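Side-chain contacts in probable zinc protease (Pseudomonas aeruginosa, PDB 4NNZ), which probably acts as a zinc-dependent metallopeptidase of the M16 family, as one subunit of a heterodimeric protease: residues Trp165-Asp168 with Leu169-Thr173; Leu177-Trp180 with Tyr181-Tyr185. All coordinates share one frame; numbering follows the deposited sequence.

Interaction 1: Trp165-Asp168 with Leu169-Thr173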
loop_
_atom_site.group_PDB
_atom_site.type_symbol
_atom_site.label_atom_id
_atom_site.label_comp_id
_atom_site.label_asym_id
_atom_site.label_seq_id
_atom_site.Cartn_x
_atom_site.Cartn_y
_atom_site.Cartn_z
ATOM N N TRP A 165 -8.124 6.449 -4.463
ATOM C CA TRP A 165 -7.677 6.369 -5.837
ATOM C C TRP A 165 -8.871 6.312 -6.775
ATOM O O TRP A 165 -9.874 5.761 -6.450
ATOM C CB TRP A 165 -6.776 5.166 -6.042
ATOM C CG TRP A 165 -5.545 5.100 -5.211
ATOM C CD1 TRP A 165 -5.288 4.231 -4.227
ATOM C CD2 TRP A 165 -4.393 5.906 -5.325
ATOM N NE1 TRP A 165 -4.069 4.430 -3.712
ATOM C CE2 TRP A 165 -3.487 5.463 -4.374
ATOM C CE3 TRP A 165 -4.045 6.977 -6.125
ATOM C CZ2 TRP A 165 -2.272 6.044 -4.201
ATOM C CZ3 TRP A 165 -2.842 7.528 -5.968
ATOM C CH2 TRP A 165 -1.965 7.076 -5.012
ATOM N N MET A 166 -8.745 6.871 -7.949
ATOM C CA MET A 166 -9.871 7.008 -8.822
ATOM C C MET A 166 -10.458 5.687 -9.221
ATOM O O MET A 166 -11.647 5.544 -9.356
ATOM C CB MET A 166 -9.528 7.835 -10.039
ATOM C CG MET A 166 -10.736 8.130 -10.899
ATOM S SD MET A 166 -11.950 9.207 -10.176
ATOM C CE MET A 166 -11.183 10.745 -10.594
ATOM N N ALA A 167 -9.598 4.722 -9.409
ATOM C CA ALA A 167 -10.023 3.417 -9.753
ATOM C C ALA A 167 -10.883 2.857 -8.667
ATOM O O ALA A 167 -11.821 2.174 -8.940
ATOM C CB ALA A 167 -8.824 2.546 -9.982
ATOM N N ASP A 168 -10.536 3.099 -7.427
ATOM C CA ASP A 168 -11.351 2.653 -6.327
ATOM C C ASP A 168 -12.691 3.353 -6.224
ATOM O O ASP A 168 -13.680 2.736 -6.022
ATOM C CB ASP A 168 -10.580 2.697 -5.005
ATOM C CG ASP A 168 -9.284 1.945 -5.060
ATOM O OD1 ASP A 168 -9.057 1.232 -6.007
ATOM O OD2 ASP A 168 -8.463 2.079 -4.172
ATOM N N LEU A 169 -12.710 4.654 -6.381
ATOM C CA LEU A 169 -13.928 5.406 -6.332
ATOM C C LEU A 169 -14.812 4.955 -7.442
ATOM O O LEU A 169 -15.991 4.859 -7.301
ATOM C CB LEU A 169 -13.638 6.878 -6.472
ATOM C CG LEU A 169 -12.653 7.463 -5.486
ATOM C CD1 LEU A 169 -12.229 8.839 -5.892
ATOM C CD2 LEU A 169 -13.189 7.480 -4.085
ATOM N N GLN A 170 -14.200 4.655 -8.557
ATOM C CA GLN A 170 -14.895 4.187 -9.726
ATOM C C GLN A 170 -15.602 2.895 -9.508
ATOM O O GLN A 170 -16.559 2.648 -10.151
ATOM C CB GLN A 170 -13.959 4.065 -10.896
ATOM C CG GLN A 170 -13.932 5.306 -11.732
ATOM C CD GLN A 170 -12.743 5.372 -12.646
ATOM O OE1 GLN A 170 -11.839 4.562 -12.577
ATOM N NE2 GLN A 170 -12.744 6.344 -13.515
ATOM N N ARG A 171 -15.100 2.070 -8.616
ATOM C CA ARG A 171 -15.714 0.808 -8.303
ATOM C C ARG A 171 -16.463 0.724 -7.012
ATOM O O ARG A 171 -16.967 -0.303 -6.709
ATOM C CB ARG A 171 -14.678 -0.287 -8.350
ATOM C CG ARG A 171 -14.224 -0.588 -9.749
ATOM C CD ARG A 171 -12.952 -1.368 -9.779
ATOM N NE ARG A 171 -11.897 -0.757 -9.024
ATOM C CZ ARG A 171 -10.740 -1.329 -8.796
ATOM N NH1 ARG A 171 -10.492 -2.504 -9.291
ATOM N NH2 ARG A 171 -9.819 -0.712 -8.105
ATOM N N MET A 172 -16.534 1.792 -6.251
ATOM C CA MET A 172 -17.132 1.755 -4.933
ATOM C C MET A 172 -18.617 1.530 -4.982
ATOM O O MET A 172 -19.247 1.870 -5.938
ATOM C CB MET A 172 -16.805 3.037 -4.197
ATOM C CG MET A 172 -17.320 3.148 -2.789
ATOM S SD MET A 172 -16.550 4.515 -1.940
ATOM C CE MET A 172 -17.741 5.779 -2.172
ATOM N N THR A 173 -19.174 0.929 -3.961
ATOM C CA THR A 173 -20.581 0.644 -3.958
ATOM C C THR A 173 -21.222 0.940 -2.651
ATOM O O THR A 173 -20.582 1.197 -1.694
ATOM C CB THR A 173 -20.943 -0.775 -4.380
ATOM O OG1 THR A 173 -20.707 -1.656 -3.310
ATOM C CG2 THR A 173 -20.145 -1.194 -5.514
#
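Ala167 O is gripped twice by Arg171 within the short helix 166-171 of this M16 fold: NE of Arg171 donates to it at 2.9 Å, and Arg171 N contributes a weak bond, its better one going to Asp168 O at 3.0 Å. The bend at chi3 (-54°) folds the arginine chain back over the preceding turn, and NE meets the oxygen from above the carbonyl plane, 53° out of it. That fold also brings NH2 of Arg171 to OD1 of Asp168 at 3.0 Å. This i to i+3 salt bridge reaches the guanidinium at its edge, with the two flat groups 29° apart, though the bond is weak. Asp168 OD2 is hydrogen-bonded to Thr47 OG1, which also accepts the backbone N-H of Trp165, the N-cap residue. Through NH1, Arg171 hydrogen-bonds Lys224 O of a second copy of this protein, so it also reaches across the subunit interface.

On another side of the helix, Gln170 N closes the turn on Met166 O at 2.8 Å, with CD and NE2 of its amide both 3.8 Å from Met166 CG. Met166 and Leu169 rest on helix 118-137, and Met166 SD lies 4.3 Å from Leu169 CD1.

Interaction 2: Leu177-Trp180 with Tyr181-Tyr185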
loop_
_atom_site.group_PDB
_atom_site.type_symbol
_atom_site.label_atom_id
_atom_site.label_comp_id
_atom_site.label_asym_id
_atom_site.label_seq_id
_atom_site.Cartn_x
_atom_site.Cartn_y
_atom_site.Cartn_z
ATOM N N LEU A 177 -19.932 0.905 1.485
ATOM C CA LEU A 177 -20.140 1.966 2.425
ATOM C C LEU A 177 -20.906 1.575 3.658
ATOM O O LEU A 177 -20.588 1.996 4.716
ATOM C CB LEU A 177 -20.838 3.122 1.741
ATOM C CG LEU A 177 -20.049 4.230 1.073
ATOM C CD1 LEU A 177 -20.771 5.516 1.276
ATOM C CD2 LEU A 177 -18.682 4.361 1.665
ATOM N N ARG A 178 -21.942 0.783 3.510
ATOM C CA ARG A 178 -22.725 0.348 4.638
ATOM C C ARG A 178 -21.913 -0.480 5.559
ATOM O O ARG A 178 -22.061 -0.426 6.745
ATOM C CB ARG A 178 -23.876 -0.518 4.168
ATOM C CG ARG A 178 -24.985 0.220 3.479
ATOM C CD ARG A 178 -26.165 -0.676 3.236
ATOM N NE ARG A 178 -27.274 0.042 2.651
ATOM C CZ ARG A 178 -27.762 -0.222 1.452
ATOM N NH1 ARG A 178 -27.230 -1.177 0.724
ATOM N NH2 ARG A 178 -28.782 0.461 0.980
ATOM N N HIS A 179 -21.124 -1.342 4.972
ATOM C CA HIS A 179 -20.336 -2.270 5.704
ATOM C C HIS A 179 -19.282 -1.592 6.507
ATOM O O HIS A 179 -18.968 -1.979 7.597
ATOM C CB HIS A 179 -19.726 -3.252 4.751
ATOM C CG HIS A 179 -18.949 -4.319 5.423
ATOM N ND1 HIS A 179 -19.545 -5.377 6.060
ATOM C CD2 HIS A 179 -17.620 -4.482 5.582
ATOM C CE1 HIS A 179 -18.617 -6.153 6.574
ATOM N NE2 HIS A 179 -17.439 -5.631 6.296
ATOM N N TRP A 180 -18.708 -0.581 5.906
ATOM C CA TRP A 180 -17.732 0.239 6.544
ATOM C C TRP A 180 -18.365 0.960 7.689
ATOM O O TRP A 180 -17.761 1.130 8.711
ATOM C CB TRP A 180 -17.128 1.182 5.532
ATOM C CG TRP A 180 -15.834 1.766 5.890
ATOM C CD1 TRP A 180 -15.618 3.023 6.223
ATOM C CD2 TRP A 180 -14.559 1.131 5.900
ATOM N NE1 TRP A 180 -14.324 3.239 6.473
ATOM C CE2 TRP A 180 -13.640 2.089 6.270
ATOM C CE3 TRP A 180 -14.111 -0.150 5.633
ATOM C CZ2 TRP A 180 -12.317 1.819 6.393
ATOM C CZ3 TRP A 180 -12.822 -0.408 5.761
ATOM C CH2 TRP A 180 -11.924 0.567 6.130
ATOM N N TYR A 181 -19.589 1.401 7.505
ATOM C CA TYR A 181 -20.281 2.065 8.568
ATOM C C TYR A 181 -20.506 1.115 9.712
ATOM O O TYR A 181 -20.263 1.441 10.835
ATOM C CB TYR A 181 -21.586 2.675 8.081
ATOM C CG TYR A 181 -22.498 3.093 9.182
ATOM C CD1 TYR A 181 -23.215 2.164 9.873
ATOM C CD2 TYR A 181 -22.629 4.402 9.544
ATOM C CE1 TYR A 181 -24.031 2.512 10.905
ATOM C CE2 TYR A 181 -23.460 4.758 10.571
ATOM C CZ TYR A 181 -24.155 3.798 11.238
ATOM O OH TYR A 181 -24.985 4.126 12.252
ATOM N N GLU A 182 -20.937 -0.084 9.400
ATOM C CA GLU A 182 -21.212 -1.074 10.398
ATOM C C GLU A 182 -20.010 -1.440 11.177
ATOM O O GLU A 182 -20.099 -1.686 12.346
ATOM C CB GLU A 182 -21.676 -2.349 9.727
ATOM C CG GLU A 182 -23.156 -2.436 9.521
ATOM C CD GLU A 182 -23.530 -3.474 8.500
ATOM O OE1 GLU A 182 -22.654 -3.965 7.791
ATOM O OE2 GLU A 182 -24.711 -3.805 8.412
ATOM N N SER A 183 -18.907 -1.604 10.489
ATOM C CA SER A 183 -17.698 -2.029 11.116
ATOM C C SER A 183 -17.093 -1.057 12.068
ATOM O O SER A 183 -16.599 -1.441 13.072
ATOM C CB SER A 183 -16.693 -2.426 10.071
ATOM O OG SER A 183 -17.351 -3.041 9.015
ATOM N N TRP A 184 -17.071 0.203 11.705
ATOM C CA TRP A 184 -16.241 1.159 12.392
ATOM C C TRP A 184 -16.920 2.271 13.126
ATOM O O TRP A 184 -16.336 2.857 13.993
ATOM C CB TRP A 184 -15.269 1.773 11.421
ATOM C CG TRP A 184 -14.363 0.850 10.795
ATOM C CD1 TRP A 184 -14.365 0.486 9.522
ATOM C CD2 TRP A 184 -13.257 0.200 11.392
ATOM N NE1 TRP A 184 -13.357 -0.364 9.273
ATOM C CE2 TRP A 184 -12.657 -0.550 10.420
ATOM C CE3 TRP A 184 -12.727 0.176 12.665
ATOM C CZ2 TRP A 184 -11.570 -1.303 10.661
ATOM C CZ3 TRP A 184 -11.657 -0.574 12.895
ATOM C CH2 TRP A 184 -11.091 -1.309 11.916
ATOM N N TYR A 185 -18.128 2.602 12.746
ATOM C CA TYR A 185 -18.819 3.670 13.408
ATOM C C TYR A 185 -19.527 3.121 14.601
ATOM O O TYR A 185 -20.699 2.891 14.578
ATOM C CB TYR A 185 -19.788 4.325 12.456
ATOM C CG TYR A 185 -19.205 5.469 11.711
ATOM C CD1 TYR A 185 -18.105 5.309 10.905
ATOM C CD2 TYR A 185 -19.749 6.706 11.805
ATOM C CE1 TYR A 185 -17.562 6.364 10.225
ATOM C CE2 TYR A 185 -19.213 7.758 11.125
ATOM C CZ TYR A 185 -18.122 7.576 10.345
ATOM O OH TYR A 185 -17.616 8.629 9.690
#
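Ser183 N donates to His179 O at 2.9 Å, one turn back along helix 174-184; the hydroxyl OG of Ser183 is placed on the same oxygen, His179 O, at 2.4 Å, so short that its exact position is doubtful. As placed, it also lies over one face of the His179 imidazole, offset toward the rim. Further regular i to i+4 bonds run from Tyr181 N to Leu177 O, from Glu182 N to Arg178 O at 2.9 Å and from Trp184 N to Trp180 O. On the more exposed side, the Glu182 carboxylate is turned nearly perpendicular to the His179 ring, OE1 standing 3.8 Å from ND1 of His179, while Arg178 NH1 makes a salt bridge with Asp175.

The main side-chain packing is a T-shaped pair of indoles. Trp184 presents the pyrrole edge carrying CD1 and NE1 to the face of Trp180; the centroids of the Trp184 five-membered and Trp180 six-membered rings are 4.3 Å apart and the planes meet at 61°. CD1 of Trp184 stands 3.6 Å above the Trp180 ring plane, over its centre, and NE1 comes within 3.6 Å of CZ3 and CH2 of Trp180. Different first torsions turn the two indoles toward each other: Trp180 sends CG anti to its backbone N (chi1 -160°), Trp184 anti to its carbonyl carbon (chi1 -61°).

Around this pair, Leu177, Trp180 and Tyr181 pack on helix 49-56. Tyr181 OH hydrogen-bonds Arg110 O in helix 100-112. Just beyond the helix, the hydroxyls of Tyr185 and Tyr91 are hydrogen-bonded and the Tyr185 ring stacks on Tyr35, joining helix 174-184 to strands 89-96 and 28-35 of the N-terminal mixed sheet of this M16 fold.

How the interactions relate
Interactions 1 and 2 lie on consecutive helices, 166-171 and 174-184, with centres about 17 Å apart on the same side of the chain's centre. They touch where SD of Met172 packs on CD2 of Leu177 at 4.2 Å. Between the two helices Thr173 caps the start of the second, and its OG1 forms a weak hydrogen bond with Asp176. Helix 49-56 is common ground, since Leu49 meets Met172, Leu177 and Trp180; it carries the HxxEH motif of the family and so probably belongs to the zinc site. Interaction 1 reaches the second subunit, whereas interaction 2 remains within its own chain, with Trp184 about 10 Å from a bound PEG molecule.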